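Local coordinates for protein iron transport multicopper oxidase FET3 (Saccharomyces cerevisiae, PDB 1ZPU) that oxidises ferrous to ferric iron with molecular oxygen for high-affinity iron uptake by yeast, using four bound copper ions, and also oxidises cuprous ions, at residues S136-E141 against I171-M176; I192-G197 against I230-R235. One frame throughout, in Å; residues are numbered along the deposited sequence.

Contact 1 of 2, residues S136-E141 against I171-M176; sequences SLSLSE and IVNNTM. With NAG (2-acetamido-2-deoxy-beta-D-glucopyranose), chain G; NAG (2-acetamido-2-deoxy-beta-D-glucopyranose), chain B; NAG (2-acetamido-2-deoxy-beta-D-glucopyranose), chain H.
The carbonyl oxygen of Ile171 is gripped by two donors: Ser140 N, 3.0 Å away, and the side-chain NE2 of Gln254. The residue belongs to an antiparallel strand pair in the second cupredoxin-like (plastocyanin-like) domain, where strand 169-172 is the outermost strand of a sheet, beside strand 133-142. Ile171 N answers with a nearly straight bond to Ser140 O (2.8 Å), completing a hydrogen-bonded pair. Next comes the non-hydrogen-bonded pair Leu139-Val172, whose side chains lie side by side, CD2 of Leu139 meeting CG1 of Val172. Gln254 packs against both. On the opposite face CG1 of Ile171, placed between the backbone N and the carbonyl carbon (chi1 55°), rests on CB of Ser140 at 3.8 Å. The strand then breaks into a type I' turn, Val172 to Thr175. Asn173 extends the ladder with both backbone and side chain: its backbone N bonds to Ser138 O at 3.0 Å, while its side-chain OD1 receives Ser138 N almost head-on (3.1 Å, N-H...O 168°). The same amide carries an N-linked glycan, its ND2 bonded covalently to C1 of the first sugar. The second sugar's acetamide O7 accepts a hydrogen bond from Ser136 OG at 2.6 Å.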
loop_
_atom_site.group_PDB
_atom_site.type_symbol
_atom_site.label_atom_id
_atom_site.label_comp_id
_atom_site.label_asym_id
_atom_site.label_seq_id
_atom_site.Cartn_x
_atom_site.Cartn_y
_atom_site.Cartn_z
ATOM N N SER A 136 -11.207 2.537 -14.689
ATOM C CA SER A 136 -10.844 2.037 -13.373
ATOM C C SER A 136 -11.965 2.280 -12.382
ATOM O O SER A 136 -12.849 3.098 -12.625
ATOM C CB SER A 136 -9.565 2.697 -12.861
ATOM O OG SER A 136 -8.563 2.763 -13.862
ATOM N N LEU A 137 -11.930 1.547 -11.277
ATOM C CA LEU A 137 -12.779 1.836 -10.153
ATOM C C LEU A 137 -11.881 1.891 -8.936
ATOM O O LEU A 137 -11.104 0.956 -8.702
ATOM C CB LEU A 137 -13.820 0.753 -9.964
ATOM C CG LEU A 137 -14.793 0.421 -11.084
ATOM C CD1 LEU A 137 -15.668 -0.701 -10.599
ATOM C CD2 LEU A 137 -15.641 1.612 -11.467
ATOM N N SER A 138 -11.967 2.982 -8.176
ATOM C CA SER A 138 -11.213 3.124 -6.945
ATOM C C SER A 138 -12.113 2.821 -5.765
ATOM O O SER A 138 -12.892 3.681 -5.342
ATOM C CB SER A 138 -10.693 4.555 -6.805
ATOM O OG SER A 138 -9.819 4.915 -7.863
ATOM N N LEU A 139 -12.016 1.606 -5.236
ATOM C CA LEU A 139 -12.745 1.228 -4.037
ATOM C C LEU A 139 -12.026 1.774 -2.801
ATOM O O LEU A 139 -10.781 1.816 -2.745
ATOM C CB LEU A 139 -12.861 -0.291 -3.929
ATOM C CG LEU A 139 -13.098 -1.140 -5.183
ATOM C CD1 LEU A 139 -13.057 -2.643 -4.853
ATOM C CD2 LEU A 139 -14.410 -0.784 -5.805
ATOM N N SER A 140 -12.813 2.182 -1.806
ATOM C CA SER A 140 -12.269 2.679 -0.545
ATOM C C SER A 140 -13.319 2.622 0.545
ATOM O O SER A 140 -14.480 2.441 0.236
ATOM C CB SER A 140 -11.775 4.118 -0.713
ATOM O OG SER A 140 -11.275 4.606 0.510
ATOM N N GLU A 141 -12.919 2.753 1.809
ATOM C CA GLU A 141 -13.888 3.053 2.875
ATOM C C GLU A 141 -13.843 4.555 3.144
ATOM O O GLU A 141 -12.899 5.226 2.721
ATOM C CB GLU A 141 -13.622 2.258 4.156
ATOM C CG GLU A 141 -12.445 2.769 5.008
ATOM C CD GLU A 141 -11.086 2.443 4.406
ATOM O OE1 GLU A 141 -10.641 1.269 4.548
ATOM O OE2 GLU A 141 -10.478 3.365 3.784
ATOM N N ILE A 171 -17.021 3.462 -0.375
ATOM C CA ILE A 171 -17.157 4.344 -1.522
ATOM C C ILE A 171 -16.450 3.800 -2.774
ATOM O O ILE A 171 -15.560 2.953 -2.670
ATOM C CB ILE A 171 -16.694 5.764 -1.172
ATOM C CG1 ILE A 171 -15.261 5.745 -0.622
ATOM C CG2 ILE A 171 -17.642 6.378 -0.168
ATOM C CD1 ILE A 171 -14.626 7.080 -0.597
ATOM N N VAL A 172 -16.912 4.242 -3.945
ATOM C CA VAL A 172 -16.270 3.981 -5.243
ATOM C C VAL A 172 -16.104 5.296 -5.968
ATOM O O VAL A 172 -17.040 6.105 -5.995
ATOM C CB VAL A 172 -17.092 3.055 -6.218
ATOM C CG1 VAL A 172 -16.425 1.749 -6.395
ATOM C CG2 VAL A 172 -18.554 2.878 -5.808
ATOM N N ASN A 173 -14.932 5.505 -6.579
ATOM C CA ASN A 173 -14.632 6.769 -7.284
ATOM C C ASN A 173 -15.094 7.972 -6.502
ATOM O O ASN A 173 -15.616 8.903 -7.066
ATOM C CB ASN A 173 -15.276 6.809 -8.664
ATOM C CG ASN A 173 -14.433 6.153 -9.706
ATOM O OD1 ASN A 173 -13.551 5.336 -9.391
ATOM N ND2 ASN A 173 -14.699 6.502 -10.971
ATOM N N ASN A 174 -14.924 7.925 -5.188
ATOM C CA ASN A 174 -15.264 9.025 -4.299
ATOM C C ASN A 174 -16.741 9.444 -4.298
ATOM O O ASN A 174 -17.056 10.622 -4.091
ATOM C CB ASN A 174 -14.336 10.223 -4.536
ATOM C CG ASN A 174 -12.872 9.877 -4.307
ATOM O OD1 ASN A 174 -12.418 9.730 -3.178
ATOM N ND2 ASN A 174 -12.131 9.738 -5.386
ATOM N N THR A 175 -17.633 8.484 -4.525
ATOM C CA THR A 175 -19.061 8.608 -4.147
ATOM C C THR A 175 -19.613 7.272 -3.730
ATOM O O THR A 175 -18.884 6.307 -3.548
ATOM C CB THR A 175 -20.003 9.019 -5.294
ATOM O OG1 THR A 175 -19.432 8.619 -6.539
ATOM C CG2 THR A 175 -20.268 10.495 -5.278
ATOM N N MET A 176 -20.931 7.240 -3.613
ATOM C CA MET A 176 -21.672 6.023 -3.428
ATOM C C MET A 176 -22.653 5.874 -4.581
ATOM O O MET A 176 -22.892 6.824 -5.323
ATOM C CB MET A 176 -22.414 6.075 -2.102
ATOM C CG MET A 176 -21.502 5.913 -0.920
ATOM S SD MET A 176 -22.449 5.459 0.526
ATOM C CE MET A 176 -22.534 3.675 0.402
HETATM C C1 NAG G . -13.796 6.034 -12.004
HETATM C C2 NAG G . -14.585 6.062 -13.317
HETATM C C3 NAG G . -13.676 5.743 -14.498
HETATM C C4 NAG G . -12.387 6.571 -14.505
HETATM C C5 NAG G . -11.749 6.517 -13.132
HETATM C C6 NAG G . -10.639 7.546 -13.111
HETATM C C7 NAG G . -16.945 5.463 -13.577
HETATM C C8 NAG G . -17.966 4.365 -13.775
HETATM N N2 NAG G . -15.692 5.128 -13.266
HETATM O O3 NAG G . -14.384 6.010 -15.678
HETATM O O4 NAG G . -11.407 6.023 -15.371
HETATM O O5 NAG G . -12.678 6.881 -12.147
HETATM O O6 NAG G . -9.921 7.488 -11.904
HETATM O O7 NAG G . -17.291 6.634 -13.707
HETATM C C1 NAG B . -11.308 6.609 -16.677
HETATM C C2 NAG B . -9.981 6.154 -17.264
HETATM C C3 NAG B . -9.828 6.677 -18.688
HETATM C C4 NAG B . -11.035 6.390 -19.575
HETATM C C5 NAG B . -12.330 6.709 -18.834
HETATM C C6 NAG B . -13.537 6.150 -19.574
HETATM C C7 NAG B . -8.123 5.854 -15.710
HETATM C C8 NAG B . -7.121 6.548 -14.830
HETATM N N2 NAG B . -8.862 6.647 -16.482
HETATM O O3 NAG B . -8.658 6.136 -19.254
HETATM O O4 NAG B . -10.964 7.259 -20.679
HETATM O O5 NAG B . -12.336 6.159 -17.536
HETATM O O6 NAG B . -14.694 6.422 -18.819
HETATM O O7 NAG B . -8.239 4.626 -15.701
HETATM C C1 NAG H . -26.690 6.475 -2.276
HETATM C C2 NAG H . -26.510 7.939 -1.864
HETATM C C3 NAG H . -26.624 8.156 -0.355
HETATM C C4 NAG H . -27.848 7.484 0.249
HETATM C C5 NAG H . -27.849 6.041 -0.261
HETATM C C6 NAG H . -29.081 5.264 0.159
HETATM C C7 NAG H . -24.716 9.369 -2.863
HETATM C C8 NAG H . -25.538 9.963 -3.973
HETATM N N2 NAG H . -25.168 8.315 -2.188
HETATM O O3 NAG H . -26.668 9.525 -0.033
HETATM O O4 NAG H . -27.739 7.548 1.661
HETATM O O5 NAG H . -27.893 6.080 -1.671
HETATM O O6 NAG H . -30.152 5.836 -0.559
HETATM O O7 NAG H . -23.603 9.811 -2.600
#

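Contact 2 of 2, residues I192-G197 against I230-R235; sequences IVNVGG and ITVAQR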
loop_
_atom_site.group_PDB
_atom_site.type_symbol
_atom_site.label_atom_id
_atom_site.label_comp_id
_atom_site.label_asym_id
_atom_site.label_seq_id
_atom_site.Cartn_x
_atom_site.Cartn_y
_atom_site.Cartn_z
ATOM N N ILE A 192 -9.448 -2.492 -11.075
ATOM C CA ILE A 192 -10.044 -2.372 -9.750
ATOM C C ILE A 192 -8.938 -2.130 -8.743
ATOM O O ILE A 192 -8.070 -2.980 -8.577
ATOM C CB ILE A 192 -10.884 -3.619 -9.365
ATOM C CG1 ILE A 192 -11.794 -4.003 -10.514
ATOM C CG2 ILE A 192 -11.779 -3.332 -8.188
ATOM C CD1 ILE A 192 -12.145 -5.480 -10.552
ATOM N N VAL A 193 -8.964 -0.966 -8.090
ATOM C CA VAL A 193 -7.926 -0.603 -7.128
ATOM C C VAL A 193 -8.538 -0.354 -5.769
ATOM O O VAL A 193 -9.479 0.443 -5.649
ATOM C CB VAL A 193 -7.181 0.687 -7.551
ATOM C CG1 VAL A 193 -6.034 0.971 -6.602
ATOM C CG2 VAL A 193 -6.667 0.596 -8.991
ATOM N N ASN A 194 -8.019 -1.012 -4.737
ATOM C CA ASN A 194 -8.427 -0.631 -3.389
ATOM C C ASN A 194 -7.528 0.463 -2.776
ATOM O O ASN A 194 -6.455 0.175 -2.241
ATOM C CB ASN A 194 -8.565 -1.839 -2.476
ATOM C CG ASN A 194 -9.139 -1.461 -1.151
ATOM O OD1 ASN A 194 -9.179 -0.263 -0.813
ATOM N ND2 ASN A 194 -9.591 -2.444 -0.384
ATOM N N VAL A 195 -7.966 1.717 -2.883
ATOM C CA VAL A 195 -7.189 2.859 -2.381
ATOM C C VAL A 195 -7.595 3.214 -0.948
ATOM O O VAL A 195 -7.449 4.349 -0.511
ATOM C CB VAL A 195 -7.383 4.067 -3.294
ATOM C CG1 VAL A 195 -6.717 3.815 -4.666
ATOM C CG2 VAL A 195 -8.859 4.329 -3.469
ATOM N N GLY A 196 -8.133 2.239 -0.225
ATOM C CA GLY A 196 -8.596 2.461 1.135
ATOM C C GLY A 196 -7.438 2.476 2.117
ATOM O O GLY A 196 -6.289 2.171 1.764
ATOM N N GLY A 197 -7.743 2.848 3.356
ATOM C CA GLY A 197 -6.725 2.947 4.387
ATOM C C GLY A 197 -6.795 1.797 5.376
ATOM O O GLY A 197 -5.889 1.596 6.183
ATOM N N ILE A 230 -10.068 -7.975 -2.376
ATOM C CA ILE A 230 -9.028 -6.969 -2.604
ATOM C C ILE A 230 -8.701 -6.250 -1.301
ATOM O O ILE A 230 -9.577 -5.562 -0.736
ATOM C CB ILE A 230 -9.490 -5.890 -3.617
ATOM C CG1 ILE A 230 -10.207 -6.558 -4.797
ATOM C CG2 ILE A 230 -8.333 -5.054 -4.076
ATOM C CD1 ILE A 230 -10.621 -5.597 -5.889
ATOM N N THR A 231 -7.461 -6.403 -0.823
ATOM C CA THR A 231 -7.004 -5.687 0.371
ATOM C C THR A 231 -6.656 -4.273 -0.037
ATOM O O THR A 231 -6.583 -3.969 -1.220
ATOM C CB THR A 231 -5.731 -6.323 1.031
ATOM O OG1 THR A 231 -4.541 -5.892 0.346
ATOM C CG2 THR A 231 -5.791 -7.851 1.074
ATOM N N VAL A 232 -6.413 -3.397 0.935
ATOM C CA VAL A 232 -6.030 -2.027 0.582
ATOM C C VAL A 232 -4.699 -2.084 -0.135
ATOM O O VAL A 232 -3.884 -2.956 0.156
ATOM C CB VAL A 232 -5.963 -1.093 1.778
ATOM C CG1 VAL A 232 -7.310 -1.008 2.425
ATOM C CG2 VAL A 232 -4.927 -1.542 2.765
ATOM N N ALA A 233 -4.518 -1.191 -1.105
ATOM C CA ALA A 233 -3.258 -1.034 -1.818
ATOM C C ALA A 233 -3.077 -1.997 -2.979
ATOM O O ALA A 233 -2.239 -1.772 -3.833
ATOM C CB ALA A 233 -2.068 -1.126 -0.857
ATOM N N GLN A 234 -3.839 -3.082 -3.020
ATOM C CA GLN A 234 -3.682 -3.975 -4.164
ATOM C C GLN A 234 -4.562 -3.633 -5.356
ATOM O O GLN A 234 -5.567 -2.940 -5.209
ATOM C CB GLN A 234 -3.675 -5.477 -3.811
ATOM C CG GLN A 234 -4.768 -6.060 -2.947
ATOM C CD GLN A 234 -4.391 -7.477 -2.421
ATOM O OE1 GLN A 234 -3.206 -7.784 -2.179
ATOM N NE2 GLN A 234 -5.407 -8.342 -2.256
ATOM N N ARG A 235 -4.138 -4.074 -6.539
ATOM C CA ARG A 235 -4.838 -3.801 -7.780
ATOM C C ARG A 235 -5.122 -5.117 -8.472
ATOM O O ARG A 235 -4.217 -5.932 -8.644
ATOM C CB ARG A 235 -3.969 -2.936 -8.694
ATOM C CG ARG A 235 -3.738 -1.537 -8.200
ATOM C CD ARG A 235 -2.611 -1.451 -7.173
ATOM N NE ARG A 235 -1.299 -1.507 -7.806
ATOM C CZ ARG A 235 -0.199 -2.003 -7.246
ATOM N NH1 ARG A 235 -0.232 -2.508 -6.024
ATOM N NH2 ARG A 235 0.940 -2.015 -7.926
#
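Asn194 is held from several sides by the loop 230-235. Its backbone N bonds to Gln234 O, and its backbone O receives Ala233 N at 2.6 Å. From the side chain, ND2 reaches Ile230 O at 3.1 Å. The oxygen of Ile230 lies in the plane of the Asn194 amide, whereas ND2 stands above the plane of the Ile230 carbonyl. CG of Asn194, anti to the backbone N (chi1 -173°), lies near Thr231 O and Val232 CA. The other branch, OD1, accepts Gly196 N at 2.8 Å, an Asx turn where strand 187-194 ends. Packing is close here too: CB of Val232 sits against Gly196 O, and the Ile192 and Ile230 side chains cross at about a right angle, CG2 to CD1 at 3.4 Å. The partner loop, with its type II turn from Thr231 to Gln234, joins the two sheets of the second cupredoxin-like domain and faces the trinuclear copper site, the Ala233 side chain lying about 5 Å from a bound copper ion at nearest atoms. The contact has no solvent side, but it is looser toward Arg235. There Val193 meets the stem of Arg235, CG2 to CG at 3.7 Å, and the guanidinium leads away: NH1 turns back to Ala233 O, NE goes to Thr101 O, and NH2 forms a salt bridge with Asp437.

Overall arrangement
After the strands between residues 2 and 123, the chain runs out along strand 133-142, passes through helix 147-154 and returns as strand 169-172, where contact 1 closes the first loop. It then crosses strand 179-181 of the facing sheet, enters strand 187-194, makes the strands between 201 and 230, and closes a second loop at contact 2. The two loops follow in series, neither nested nor crossed. They meet because strand 133-142 lies between strands 169-172 and 187-194 in one sheet: Leu139 O faces Val195 N, and Glu141 OE2 accepts Gly197 N. Contact 1 joins the outermost strand and its glycosylated turn to that sheet; contact 2 ties its interior to strand 228-230 of the facing sheet.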